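Local coordinates for malonyl-CoA decarboxylase (Rhodopseudomonas palustris, PDB 4KSA), which probably catalyses the decarboxylation of malonyl-CoA to acetyl-CoA and carbon dioxide, at residues Val137-Glu141 against Gln272-Ile278; Ala362-Leu366 against Leu376-Ala380; Leu42-Leu46 against Leu58-Leu62. All blocks are in the same frame, centred on the assembly; numbering follows the deposited sequence.

Contact 1 of 3, residues Val137-Glu141 against Gln272-Ile278; sequences VKMRE and QQGLAGI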
ATOM      1  N   VAL A 137      -1.288 -28.785  -2.849  1.00 32.18           N
ATOM      2  CA  VAL A 137      -2.053 -28.964  -1.629  1.00 32.57           C
ATOM      3  C   VAL A 137      -3.229 -29.874  -1.931  1.00 32.78           C
ATOM      4  O   VAL A 137      -3.559 -30.771  -1.143  1.00 31.79           O
ATOM      5  CB  VAL A 137      -2.579 -27.621  -1.071  1.00 33.63           C
ATOM      6  CG1 VAL A 137      -3.571 -27.871   0.068  1.00 29.98           C
ATOM      7  CG2 VAL A 137      -1.403 -26.774  -0.583  1.00 33.59           C
ATOM      8  N   LYS A 138      -3.855 -29.640  -3.081  1.00 34.48           N
ATOM      9  CA  LYS A 138      -5.000 -30.433  -3.503  1.00 35.50           C
ATOM     10  C   LYS A 138      -4.553 -31.862  -3.719  1.00 35.47           C
ATOM     11  O   LYS A 138      -5.266 -32.791  -3.374  1.00 35.04           O
ATOM     12  CB  LYS A 138      -5.619 -29.866  -4.782  1.00 37.73           C
ATOM     13  CG  LYS A 138      -7.027 -29.271  -4.582  1.00 44.95           C
ATOM     14  CD  LYS A 138      -7.015 -28.067  -3.614  1.00 51.85           C
ATOM     15  CE  LYS A 138      -6.275 -26.839  -4.221  1.00 56.32           C
ATOM     16  NZ  LYS A 138      -5.834 -25.778  -3.248  1.00 53.33           N
HETATM   17  N   MSE A 139      -3.354 -32.030  -4.264  1.00 38.36           N
HETATM   18  CA  MSE A 139      -2.793 -33.356  -4.511  1.00 40.62           C
HETATM   19  C   MSE A 139      -2.466 -34.056  -3.189  1.00 37.95           C
HETATM   20  O   MSE A 139      -2.662 -35.254  -3.039  1.00 34.56           O
HETATM   21  CB  MSE A 139      -1.531 -33.230  -5.372  1.00 48.21           C
HETATM   22  CG  MSE A 139      -0.886 -34.573  -5.776  1.00 57.21           C
HETATM   23 SE   MSE A 139       0.517 -34.371  -7.122  1.00 67.53          SE
HETATM   24  CE  MSE A 139       2.042 -34.917  -6.103  1.00 62.38           C
ATOM     25  N   ARG A 140      -1.975 -33.300  -2.223  1.00 36.70           N
ATOM     26  CA  ARG A 140      -1.655 -33.883  -0.946  1.00 37.79           C
ATOM     27  C   ARG A 140      -2.958 -34.306  -0.268  1.00 37.20           C
ATOM     28  O   ARG A 140      -3.011 -35.293   0.455  1.00 38.08           O
ATOM     29  CB  ARG A 140      -0.896 -32.872  -0.086  1.00 39.96           C
ATOM     30  CG  ARG A 140      -0.147 -33.518   1.064  1.00 42.58           C
ATOM     31  CD  ARG A 140      -0.292 -32.731   2.355  1.00 42.14           C
ATOM     32  NE  ARG A 140       0.088 -33.579   3.473  1.00 41.94           N
ATOM     33  CZ  ARG A 140      -0.125 -33.297   4.748  1.00 42.43           C
ATOM     34  NH1 ARG A 140       0.262 -34.158   5.678  1.00 45.15           N
ATOM     35  NH2 ARG A 140      -0.720 -32.168   5.094  1.00 41.95           N
ATOM     36  N   GLU A 141      -4.016 -33.551  -0.509  1.00 38.56           N
ATOM     37  CA  GLU A 141      -5.319 -33.884   0.066  1.00 40.19           C
ATOM     38  C   GLU A 141      -5.731 -35.282  -0.426  1.00 39.59           C
ATOM     39  O   GLU A 141      -6.264 -36.088   0.336  1.00 36.51           O
ATOM     40  CB  GLU A 141      -6.355 -32.847  -0.362  1.00 40.45           C
ATOM     41  CG  GLU A 141      -7.746 -33.086   0.166  1.00 43.70           C
ATOM     42  CD  GLU A 141      -8.745 -32.046  -0.341  1.00 50.09           C
ATOM     43  OE1 GLU A 141      -9.958 -32.242  -0.120  1.00 51.84           O
ATOM     44  OE2 GLU A 141      -8.323 -31.027  -0.952  1.00 51.11           O
ATOM     45  N   GLN A 272      -7.820 -25.803   4.583  1.00 36.17           N
ATOM     46  CA  GLN A 272      -7.252 -26.615   3.520  1.00 37.49           C
ATOM     47  C   GLN A 272      -6.926 -28.027   3.967  1.00 38.23           C
ATOM     48  O   GLN A 272      -5.937 -28.252   4.665  1.00 39.18           O
ATOM     49  CB  GLN A 272      -5.979 -25.950   2.972  1.00 39.08           C
ATOM     50  CG  GLN A 272      -6.135 -24.485   2.605  1.00 39.20           C
ATOM     51  CD  GLN A 272      -7.233 -24.258   1.591  1.00 39.50           C
ATOM     52  OE1 GLN A 272      -8.204 -23.556   1.861  1.00 38.56           O
ATOM     53  NE2 GLN A 272      -7.088 -24.855   0.419  1.00 39.35           N
ATOM     54  N   GLN A 273      -7.764 -28.973   3.554  1.00 41.07           N
ATOM     55  CA  GLN A 273      -7.573 -30.387   3.857  1.00 42.34           C
ATOM     56  C   GLN A 273      -6.115 -30.821   3.657  1.00 42.29           C
ATOM     57  O   GLN A 273      -5.550 -31.511   4.512  1.00 41.33           O
ATOM     58  CB  GLN A 273      -8.485 -31.223   2.963  1.00 47.19           C
ATOM     59  CG  GLN A 273      -9.852 -31.439   3.562  1.00 56.61           C
ATOM     60  CD  GLN A 273      -9.775 -32.177   4.896  1.00 62.63           C
ATOM     61  OE1 GLN A 273     -10.719 -32.150   5.696  1.00 64.65           O
ATOM     62  NE2 GLN A 273      -8.642 -32.850   5.138  1.00 65.58           N
ATOM     63  N   GLY A 274      -5.519 -30.399   2.534  1.00 39.88           N
ATOM     64  CA  GLY A 274      -4.142 -30.730   2.219  1.00 36.60           C
ATOM     65  C   GLY A 274      -3.096 -30.089   3.117  1.00 37.91           C
ATOM     66  O   GLY A 274      -1.895 -30.333   2.948  1.00 36.37           O
ATOM     67  N   LEU A 275      -3.532 -29.258   4.062  1.00 37.30           N
ATOM     68  CA  LEU A 275      -2.586 -28.618   4.962  1.00 38.75           C
ATOM     69  C   LEU A 275      -2.634 -29.262   6.328  1.00 40.10           C
ATOM     70  O   LEU A 275      -1.858 -28.917   7.212  1.00 40.71           O
ATOM     71  CB  LEU A 275      -2.855 -27.120   5.074  1.00 37.64           C
ATOM     72  CG  LEU A 275      -2.515 -26.351   3.790  1.00 40.61           C
ATOM     73  CD1 LEU A 275      -2.810 -24.864   3.982  1.00 35.82           C
ATOM     74  CD2 LEU A 275      -1.044 -26.603   3.411  1.00 37.48           C
ATOM     75  N   ALA A 276      -3.540 -30.219   6.493  1.00 41.62           N
ATOM     76  CA  ALA A 276      -3.661 -30.935   7.757  1.00 41.99           C
ATOM     77  C   ALA A 276      -2.296 -31.398   8.248  1.00 43.23           C
ATOM     78  O   ALA A 276      -1.502 -31.959   7.489  1.00 43.33           O
ATOM     79  CB  ALA A 276      -4.571 -32.127   7.591  1.00 39.48           C
ATOM     80  N   GLY A 277      -2.019 -31.143   9.519  1.00 44.43           N
ATOM     81  CA  GLY A 277      -0.753 -31.568  10.077  1.00 46.47           C
ATOM     82  C   GLY A 277       0.416 -30.638   9.850  1.00 48.14           C
ATOM     83  O   GLY A 277       1.550 -30.985  10.185  1.00 49.18           O
ATOM     84  N   ILE A 278       0.164 -29.471   9.266  1.00 48.69           N
ATOM     85  CA  ILE A 278       1.240 -28.514   9.044  1.00 50.23           C
ATOM     86  C   ILE A 278       1.058 -27.452  10.109  1.00 52.12           C
ATOM     87  O   ILE A 278      -0.037 -26.909  10.255  1.00 53.62           O
ATOM     88  CB  ILE A 278       1.172 -27.875   7.639  1.00 49.12           C
ATOM     89  CG1 ILE A 278       1.837 -28.788   6.616  1.00 49.41           C
ATOM     90  CG2 ILE A 278       1.919 -26.564   7.627  1.00 50.21           C
ATOM     91  CD1 ILE A 278       1.275 -30.180   6.558  1.00 52.04           C
TER
HETATM   92  O   HOH W   1      -6.667 -29.501   0.358  1.00 21.23           O
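Arg140 of helix 132-146 hydrogen-bonds to backbone carbonyls of the loop after strand 262-270, a polar helix-to-loop contact that joins the N-terminal family region to the C-terminal one. With Arg140 CG anti to the backbone N (chi1 -162°), the chain runs past Gly274 O. Arg140 NH2 donates to Ala276 O and, at 3.1 Å, to Gly274 O. Both oxygens lie at the edge of the guanidinium, in its plane. They are met differently: NH2 is tilted only 16° from the carbonyl plane of Ala276 but sits well above that of Gly274. NH1 adds a weak bond to Ala276 O. NE forms a salt bridge with Asp157 on helix 154-167, so the charged group ties three parts of the chain together.

The C-terminal region belongs to the acetyltransferase clan. In GNAT-fold relatives the link after the equivalent strand binds the CoA pyrophosphate; a like role here is only inferred. It contains a type II turn, Leu275 to Ile278, with Gly277 at its third position.

Gly274 lies close against the helix. Its CA makes a C-H...O contact with Val137 O at 3.4 Å, and a side chain there would probably run into that oxygen. Val137 CG1 lies 3.6 Å from Gly274 CA, while CG2 meets Leu275 CD2. Glu141 extends across Gln273 CB, and a water joins its OE2 to Gly274 N.

Contact 2 of 3, residues Ala362-Leu366 against Leu376-Ala380; sequences AAYFL and LDPVA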
ATOM      1  N   ALA A 362     -12.812 -34.534  33.417  1.00 53.23           N
ATOM      2  CA  ALA A 362     -11.580 -34.032  34.014  1.00 52.24           C
ATOM      3  C   ALA A 362     -10.406 -35.011  33.863  1.00 51.40           C
ATOM      4  O   ALA A 362      -9.287 -34.604  33.567  1.00 50.39           O
ATOM      5  CB  ALA A 362     -11.811 -33.713  35.479  1.00 52.39           C
ATOM      6  N   ALA A 363     -10.651 -36.299  34.070  1.00 51.42           N
ATOM      7  CA  ALA A 363      -9.577 -37.273  33.932  1.00 51.96           C
ATOM      8  C   ALA A 363      -9.223 -37.334  32.450  1.00 52.85           C
ATOM      9  O   ALA A 363      -8.058 -37.488  32.085  1.00 53.33           O
ATOM     10  CB  ALA A 363     -10.023 -38.639  34.426  1.00 50.98           C
ATOM     11  N   TYR A 364     -10.239 -37.211  31.601  1.00 51.98           N
ATOM     12  CA  TYR A 364     -10.031 -37.213  30.158  1.00 51.51           C
ATOM     13  C   TYR A 364      -9.025 -36.097  29.826  1.00 50.27           C
ATOM     14  O   TYR A 364      -7.904 -36.343  29.381  1.00 49.44           O
ATOM     15  CB  TYR A 364     -11.366 -36.949  29.455  1.00 51.29           C
ATOM     16  CG  TYR A 364     -11.261 -36.735  27.968  1.00 52.20           C
ATOM     17  CD1 TYR A 364     -10.718 -37.713  27.142  1.00 52.85           C
ATOM     18  CD2 TYR A 364     -11.730 -35.563  27.381  1.00 53.52           C
ATOM     19  CE1 TYR A 364     -10.647 -37.537  25.761  1.00 52.49           C
ATOM     20  CE2 TYR A 364     -11.666 -35.374  25.996  1.00 53.39           C
ATOM     21  CZ  TYR A 364     -11.125 -36.369  25.194  1.00 52.16           C
ATOM     22  OH  TYR A 364     -11.086 -36.206  23.830  1.00 51.21           O
ATOM     23  N   PHE A 365      -9.439 -34.867  30.077  1.00 47.85           N
ATOM     24  CA  PHE A 365      -8.609 -33.716  29.819  1.00 48.30           C
ATOM     25  C   PHE A 365      -7.271 -33.724  30.529  1.00 49.97           C
ATOM     26  O   PHE A 365      -6.239 -33.494  29.903  1.00 52.02           O
ATOM     27  CB  PHE A 365      -9.367 -32.451  30.198  1.00 47.55           C
ATOM     28  CG  PHE A 365     -10.418 -32.063  29.209  1.00 46.80           C
ATOM     29  CD1 PHE A 365     -11.688 -31.696  29.635  1.00 46.71           C
ATOM     30  CD2 PHE A 365     -10.123 -32.003  27.851  1.00 46.24           C
ATOM     31  CE1 PHE A 365     -12.646 -31.269  28.724  1.00 47.13           C
ATOM     32  CE2 PHE A 365     -11.072 -31.578  26.932  1.00 45.34           C
ATOM     33  CZ  PHE A 365     -12.335 -31.208  27.367  1.00 46.40           C
ATOM     34  N   LEU A 366      -7.271 -33.986  31.830  1.00 51.05           N
ATOM     35  CA  LEU A 366      -6.023 -33.961  32.579  1.00 53.31           C
ATOM     36  C   LEU A 366      -5.179 -35.223  32.589  1.00 55.71           C
ATOM     37  O   LEU A 366      -3.971 -35.147  32.826  1.00 57.29           O
ATOM     38  CB  LEU A 366      -6.283 -33.529  34.020  1.00 51.86           C
ATOM     39  CG  LEU A 366      -6.446 -32.030  34.266  1.00 50.92           C
ATOM     40  CD1 LEU A 366      -7.445 -31.442  33.315  1.00 53.07           C
ATOM     41  CD2 LEU A 366      -6.903 -31.810  35.684  1.00 53.77           C
ATOM     42  N   LEU A 376      -4.949 -36.124  24.727  1.00 63.55           N
ATOM     43  CA  LEU A 376      -5.718 -36.859  23.738  1.00 60.81           C
ATOM     44  C   LEU A 376      -6.731 -36.032  22.943  1.00 58.91           C
ATOM     45  O   LEU A 376      -6.869 -36.224  21.734  1.00 60.36           O
ATOM     46  CB  LEU A 376      -6.427 -38.013  24.441  1.00 60.55           C
ATOM     47  CG  LEU A 376      -7.033 -39.201  23.703  1.00 61.21           C
ATOM     48  CD1 LEU A 376      -7.887 -39.911  24.732  1.00 62.86           C
ATOM     49  CD2 LEU A 376      -7.896 -38.806  22.506  1.00 62.53           C
ATOM     50  N   ASP A 377      -7.448 -35.123  23.596  1.00 56.01           N
ATOM     51  CA  ASP A 377      -8.436 -34.327  22.867  1.00 54.83           C
ATOM     52  C   ASP A 377      -7.769 -33.323  21.945  1.00 54.08           C
ATOM     53  O   ASP A 377      -7.017 -32.452  22.387  1.00 55.81           O
ATOM     54  CB  ASP A 377      -9.373 -33.586  23.823  1.00 55.26           C
ATOM     55  CG  ASP A 377     -10.349 -32.642  23.094  1.00 56.06           C
ATOM     56  OD1 ASP A 377     -11.269 -33.121  22.391  1.00 55.89           O
ATOM     57  OD2 ASP A 377     -10.190 -31.409  23.232  1.00 55.93           O
ATOM     58  N   PRO A 378      -8.040 -33.433  20.641  1.00 51.13           N
ATOM     59  CA  PRO A 378      -7.480 -32.541  19.622  1.00 49.78           C
ATOM     60  C   PRO A 378      -7.717 -31.030  19.835  1.00 46.98           C
ATOM     61  O   PRO A 378      -6.835 -30.222  19.546  1.00 47.29           O
ATOM     62  CB  PRO A 378      -8.116 -33.061  18.328  1.00 49.62           C
ATOM     63  CG  PRO A 378      -9.402 -33.693  18.806  1.00 50.14           C
ATOM     64  CD  PRO A 378      -8.942 -34.420  20.032  1.00 49.83           C
ATOM     65  N   VAL A 379      -8.894 -30.646  20.329  1.00 43.03           N
ATOM     66  CA  VAL A 379      -9.179 -29.228  20.545  1.00 39.90           C
ATOM     67  C   VAL A 379      -8.444 -28.703  21.778  1.00 41.94           C
ATOM     68  O   VAL A 379      -8.147 -27.512  21.888  1.00 42.24           O
ATOM     69  CB  VAL A 379     -10.680 -28.967  20.703  1.00 34.48           C
ATOM     70  CG1 VAL A 379     -10.915 -27.539  21.062  1.00 32.66           C
ATOM     71  CG2 VAL A 379     -11.385 -29.259  19.425  1.00 33.46           C
ATOM     72  N   ALA A 380      -8.137 -29.596  22.703  1.00 41.98           N
ATOM     73  CA  ALA A 380      -7.428 -29.180  23.889  1.00 44.04           C
ATOM     74  C   ALA A 380      -5.947 -29.036  23.531  1.00 45.13           C
ATOM     75  O   ALA A 380      -5.265 -28.118  24.000  1.00 45.86           O
ATOM     76  CB  ALA A 380      -7.619 -30.207  24.996  1.00 45.42           C
TER
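Tyr364 brings the far end of its ring and its hydroxyl against Leu376 and Asp377, in a buried contact between the end of helix 347-367 and the start of helix 378-385. From CB the side chain swings out with CG set opposite the backbone N (chi1 172°), which carries the ring over to the second segment. CD2 lies over one face of the Phe365 ring, offset toward its rim. Tyr364 CE1 touches Leu376 CD1 at 3.8 Å, the two side chains crossing at about a right angle. Tyr364 CE2 and Tyr364 CZ both approach Asp377 CB, CZ at 3.6 Å. At the tip, Tyr364 OH also rests against Asp377 CB and makes a weak hydrogen bond to Asp377 OD1 at 3.4 Å.

Asp377 is the N-cap of helix 378-385. Its OD2 accepts a weak capping bond from Ala380 N at 2.8 Å. The same oxygen sits at the edge of the Phe365 ring, 3.8 Å from CE2. Ring and carboxylate planes stand 84° apart. Phe365 CE2 also reaches Ala380 CB at 4.2 Å. A leucine in place of Tyr364 would probably leave Asp377 OD1 without its weakly bound hydroxyl partner and open a gap beside Asp377 CB.

Trp314 and Phe311 meet the Tyr364 ring from helix 311-320, and Trp314 also touches Leu376. Phe365 packs against the sheet, on Val412 and Tyr414 of strand 411-416 and Leu390 and Leu393 of strand 389-394.

Contact 3 of 3, residues Leu42-Leu46 against Leu58-Leu62; sequences LSETL and LAASL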
ATOM      1  N   LEU A  42       5.873 -38.317 -17.906  1.00 47.97           N
ATOM      2  CA  LEU A  42       6.102 -36.877 -17.819  1.00 46.45           C
ATOM      3  C   LEU A  42       6.957 -36.527 -16.600  1.00 45.11           C
ATOM      4  O   LEU A  42       7.916 -35.774 -16.699  1.00 42.02           O
ATOM      5  CB  LEU A  42       4.761 -36.167 -17.735  1.00 45.32           C
ATOM      6  CG  LEU A  42       4.756 -34.689 -18.077  1.00 48.63           C
ATOM      7  CD1 LEU A  42       5.537 -34.441 -19.357  1.00 48.45           C
ATOM      8  CD2 LEU A  42       3.306 -34.243 -18.228  1.00 51.38           C
ATOM      9  N   SER A  43       6.599 -37.083 -15.451  1.00 45.10           N
ATOM     10  CA  SER A  43       7.357 -36.842 -14.234  1.00 48.80           C
ATOM     11  C   SER A  43       8.838 -37.141 -14.502  1.00 49.81           C
ATOM     12  O   SER A  43       9.726 -36.471 -13.974  1.00 51.67           O
ATOM     13  CB  SER A  43       6.843 -37.743 -13.099  1.00 48.22           C
ATOM     14  OG  SER A  43       5.448 -37.578 -12.914  1.00 51.22           O
ATOM     15  N   GLU A  44       9.089 -38.153 -15.326  1.00 50.21           N
ATOM     16  CA  GLU A  44      10.444 -38.564 -15.670  1.00 49.69           C
ATOM     17  C   GLU A  44      11.169 -37.529 -16.537  1.00 49.51           C
ATOM     18  O   GLU A  44      12.368 -37.297 -16.358  1.00 48.15           O
ATOM     19  CB  GLU A  44      10.408 -39.916 -16.386  1.00 50.33           C
ATOM     20  CG  GLU A  44      10.133 -41.084 -15.474  1.00 49.66           C
ATOM     21  CD  GLU A  44      11.217 -41.256 -14.436  1.00 53.33           C
ATOM     22  OE1 GLU A  44      11.036 -42.085 -13.516  1.00 52.34           O
ATOM     23  OE2 GLU A  44      12.254 -40.557 -14.543  1.00 55.51           O
ATOM     24  N   THR A  45      10.444 -36.928 -17.478  1.00 47.58           N
ATOM     25  CA  THR A  45      11.021 -35.906 -18.333  1.00 49.04           C
ATOM     26  C   THR A  45      11.359 -34.728 -17.412  1.00 50.42           C
ATOM     27  O   THR A  45      12.509 -34.298 -17.337  1.00 52.98           O
ATOM     28  CB  THR A  45      10.021 -35.418 -19.422  1.00 49.88           C
ATOM     29  OG1 THR A  45       9.564 -36.527 -20.204  1.00 47.65           O
ATOM     30  CG2 THR A  45      10.684 -34.389 -20.342  1.00 49.00           C
ATOM     31  N   LEU A  46      10.350 -34.225 -16.706  1.00 50.33           N
ATOM     32  CA  LEU A  46      10.517 -33.108 -15.781  1.00 48.81           C
ATOM     33  C   LEU A  46      11.706 -33.306 -14.849  1.00 47.77           C
ATOM     34  O   LEU A  46      12.545 -32.422 -14.695  1.00 46.89           O
ATOM     35  CB  LEU A  46       9.252 -32.928 -14.944  1.00 49.14           C
ATOM     36  CG  LEU A  46       9.277 -31.783 -13.934  1.00 51.60           C
ATOM     37  CD1 LEU A  46       9.436 -30.446 -14.667  1.00 53.19           C
ATOM     38  CD2 LEU A  46       7.994 -31.799 -13.117  1.00 52.75           C
ATOM     39  N   LEU A  58       6.786 -28.134 -18.504  1.00 46.49           N
ATOM     40  CA  LEU A  58       6.500 -29.531 -18.231  1.00 49.86           C
ATOM     41  C   LEU A  58       5.662 -29.685 -16.972  1.00 51.48           C
ATOM     42  O   LEU A  58       4.603 -30.336 -16.991  1.00 51.81           O
ATOM     43  CB  LEU A  58       7.808 -30.325 -18.093  1.00 51.66           C
ATOM     44  CG  LEU A  58       8.553 -30.623 -19.408  1.00 52.49           C
ATOM     45  CD1 LEU A  58       9.859 -31.382 -19.126  1.00 51.82           C
ATOM     46  CD2 LEU A  58       7.634 -31.440 -20.321  1.00 50.80           C
ATOM     47  N   ALA A  59       6.141 -29.082 -15.884  1.00 51.48           N
ATOM     48  CA  ALA A  59       5.449 -29.128 -14.607  1.00 49.69           C
ATOM     49  C   ALA A  59       4.035 -28.583 -14.795  1.00 47.81           C
ATOM     50  O   ALA A  59       3.048 -29.201 -14.395  1.00 47.53           O
ATOM     51  CB  ALA A  59       6.218 -28.309 -13.558  1.00 49.46           C
ATOM     52  N   ALA A  60       3.933 -27.424 -15.415  1.00 47.08           N
ATOM     53  CA  ALA A  60       2.624 -26.848 -15.637  1.00 48.77           C
ATOM     54  C   ALA A  60       1.768 -27.879 -16.372  1.00 50.26           C
ATOM     55  O   ALA A  60       0.581 -28.035 -16.089  1.00 50.53           O
ATOM     56  CB  ALA A  60       2.755 -25.581 -16.451  1.00 47.65           C
ATOM     57  N   SER A  61       2.400 -28.601 -17.293  1.00 52.36           N
ATOM     58  CA  SER A  61       1.730 -29.609 -18.097  1.00 53.11           C
ATOM     59  C   SER A  61       1.276 -30.788 -17.234  1.00 53.74           C
ATOM     60  O   SER A  61       0.118 -31.203 -17.308  1.00 54.07           O
ATOM     61  CB  SER A  61       2.679 -30.086 -19.213  1.00 54.25           C
ATOM     62  OG  SER A  61       1.973 -30.528 -20.372  1.00 55.03           O
ATOM     63  N   LEU A  62       2.187 -31.315 -16.414  1.00 53.20           N
ATOM     64  CA  LEU A  62       1.890 -32.452 -15.538  1.00 51.49           C
ATOM     65  C   LEU A  62       0.729 -32.163 -14.581  1.00 50.52           C
ATOM     66  O   LEU A  62      -0.154 -33.003 -14.390  1.00 50.43           O
ATOM     67  CB  LEU A  62       3.147 -32.844 -14.740  1.00 51.06           C
ATOM     68  CG  LEU A  62       3.088 -34.130 -13.902  1.00 50.47           C
ATOM     69  CD1 LEU A  62       4.486 -34.664 -13.657  1.00 50.82           C
ATOM     70  CD2 LEU A  62       2.396 -33.854 -12.589  1.00 49.88           C
TER
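Leu58, Leu42 and Leu62 carry the packing of two successive helices, 36-48 and 52-68, that form an antiparallel hairpin. The axes of the two short segments approach to 9.6 Å, and their directions differ by 161°. No hydrogen bond crosses the contact; the grip comes from branched aliphatic side chains.

Leu58 spreads its two methyls over the opposing helix. CD1 goes to Thr45 CG2 and also lies near Leu46 N. CD2 meets Leu42 CD1 at 3.8 Å. The CB of Leu58 is touched by Leu46 CD1, also at 3.8 Å, as those two side chains pass in opposite directions.

Leu42 divides its methyls between two turns of the partner. While CD1 faces Leu58, CD2 presses on the backbone of Leu62, 3.5 Å from its CA. CG of Leu42 turns beside its own carbonyl carbon (chi1 -161°), which aims the whole fork at helix 52-68. Leu62 slides past it the other way and rests CD1 against Ser43, whose OG is hydrogen-bonded to Leu39 O within its own helix. Leu46 CD2 packs on Ala59 CB at 3.9 Å.

Helix 118-126 covers the buried flank of the pair. Its Leu126 touches Leu46, Ala59 and Leu62, and Leu122 touches Leu46. On helix 36-48, Glu44 adds a salt bridge to Arg118 of that same helix 118-126.

Overall arrangement
The contacts follow one another along the chain in the order 3, 1, 2. Contact 1 is the central one, about 10 Å from the centre of the chain. Contacts 2 and 3 lie on opposite sides of that centre, their own centres about 46 Å apart. Contact 3 stays within the N-terminal helices; contact 2 belongs to the C-terminal family region. Between nearest atoms, contact 1 is about 6 Å from contact 3 and about 11 Å from contact 2, and none of the three touch. In contact 1 the side chain of Ile278 is about 9 Å from that of His162, which binds magnesium in a structure of this protein though none is bound to this chain here.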